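PDB 2DFA: 5-oxoprolinase subunit A from Thermus thermophilus, which probably catalyses the ATP-dependent cleavage of 5-oxoproline to L-glutamate, working in a complex with the partner subunits PxpB and PxpC. Local coordinates for residues N6-E11 with S30-C35. Residues are numbered along the deposited sequence; the frame is centred on the assembly and turned at random.
Sequences NADAGE and SANLAC
The amide of Asn32 faces the flat ends of Asn6 and Asp8 with planes turned about 60° from each of theirs; nothing stacks between these groups, and the N-H bonds of Asn32 come to the two oxygens tilted from their planes. Asn32 ND2 spends both hydrogens across the strands: one reaches Asn6 OD1 at 2.9 Å, almost straight and within the Asn32 amide plane, and the other reaches Asp8 OD1, also at 2.9 Å, on the anti side but 26° out of the carboxylate plane. Asn32 OD1 is hydrogen-bonded to His107, while Thr219 and Glu163 hold Asn6 ND2.

Beneath this network run the neighbouring parallel strands 2-9 and 30-34, joined through helix 21-24 as a beta-alpha-beta unit. Ala7 O accepts from Asn32 N at 3.0 Å, and Ala9 N donates to Asn32 O at 3.0 Å. On the opposite face Ala9 CB rests 4.1 Å from Leu33 CD1. Beyond Ala9, a water bridges Gly10 O and Ala34 O.

If the vacant point bounded by Asp8, His62 and His111 is a metal site, Asn32 would be a second-shell residue, and its bond to OD1 is consistent with restraining Asp8.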
# COMPACT_ATOMS: atom_id res chain seq x y z
N ASN A 6 -22.94 6.34 -18.98
CA ASN A 6 -21.72 5.82 -18.37
C ASN A 6 -21.84 5.65 -16.86
O ASN A 6 -22.61 6.35 -16.19
CB ASN A 6 -20.53 6.74 -18.70
CG ASN A 6 -20.40 7.91 -17.74
OD1 ASN A 6 -19.94 7.75 -16.61
ND2 ASN A 6 -20.82 9.09 -18.18
N ALA A 7 -21.09 4.70 -16.33
CA ALA A 7 -21.09 4.43 -14.90
C ALA A 7 -19.71 3.93 -14.50
O ALA A 7 -18.99 3.33 -15.31
CB ALA A 7 -22.14 3.39 -14.56
N ASP A 8 -19.33 4.19 -13.26
CA ASP A 8 -18.04 3.73 -12.78
C ASP A 8 -18.17 2.24 -12.52
O ASP A 8 -19.27 1.75 -12.22
CB ASP A 8 -17.64 4.44 -11.48
CG ASP A 8 -17.64 5.95 -11.63
OD1 ASP A 8 -17.25 6.45 -12.70
OD2 ASP A 8 -18.02 6.64 -10.66
N ALA A 9 -17.06 1.52 -12.62
CA ALA A 9 -17.06 0.08 -12.40
C ALA A 9 -15.65 -0.44 -12.15
O ALA A 9 -14.68 0.31 -12.24
CB ALA A 9 -17.66 -0.64 -13.60
N GLY A 10 -15.56 -1.73 -11.83
CA GLY A 10 -14.27 -2.36 -11.56
C GLY A 10 -13.55 -1.76 -10.37
O GLY A 10 -12.32 -1.77 -10.31
N GLU A 11 -14.30 -1.24 -9.40
CA GLU A 11 -13.67 -0.63 -8.24
C GLU A 11 -13.37 -1.58 -7.09
O GLU A 11 -12.77 -1.18 -6.08
CB GLU A 11 -14.52 0.56 -7.78
CG GLU A 11 -14.85 1.48 -8.96
CD GLU A 11 -15.35 2.85 -8.55
OE1 GLU A 11 -16.53 2.96 -8.15
OE2 GLU A 11 -14.56 3.81 -8.64
N SER A 30 -21.10 2.76 -21.71
CA SER A 30 -19.67 2.95 -21.43
C SER A 30 -19.43 2.82 -19.93
O SER A 30 -20.32 3.09 -19.12
CB SER A 30 -19.17 4.32 -21.91
OG SER A 30 -19.13 4.41 -23.33
N ALA A 31 -18.23 2.38 -19.56
CA ALA A 31 -17.89 2.22 -18.15
C ALA A 31 -16.52 2.86 -17.89
O ALA A 31 -15.66 2.86 -18.76
CB ALA A 31 -17.86 0.75 -17.78
N ASN A 32 -16.35 3.40 -16.69
CA ASN A 32 -15.10 4.03 -16.29
C ASN A 32 -14.49 3.06 -15.28
O ASN A 32 -14.97 2.95 -14.16
CB ASN A 32 -15.37 5.38 -15.63
CG ASN A 32 -16.48 6.15 -16.32
OD1 ASN A 32 -16.40 6.46 -17.51
ND2 ASN A 32 -17.53 6.47 -15.57
N LEU A 33 -13.45 2.35 -15.70
CA LEU A 33 -12.80 1.37 -14.83
C LEU A 33 -11.66 1.90 -13.99
O LEU A 33 -10.78 2.61 -14.49
CB LEU A 33 -12.31 0.19 -15.67
CG LEU A 33 -13.33 -0.93 -15.91
CD1 LEU A 33 -14.64 -0.36 -16.43
CD2 LEU A 33 -12.75 -1.93 -16.89
N ALA A 34 -11.67 1.55 -12.70
CA ALA A 34 -10.62 1.96 -11.78
C ALA A 34 -9.31 1.34 -12.24
O ALA A 34 -9.30 0.28 -12.88
CB ALA A 34 -10.96 1.50 -10.35
N CYS A 35 -8.19 1.98 -11.90
CA CYS A 35 -6.89 1.50 -12.34
C CYS A 35 -5.89 1.10 -11.26
O CYS A 35 -4.68 1.17 -11.48
CB CYS A 35 -6.26 2.55 -13.26
SG CYS A 35 -7.37 3.10 -14.62
O HOH W 1 -11.30 -1.86 -13.04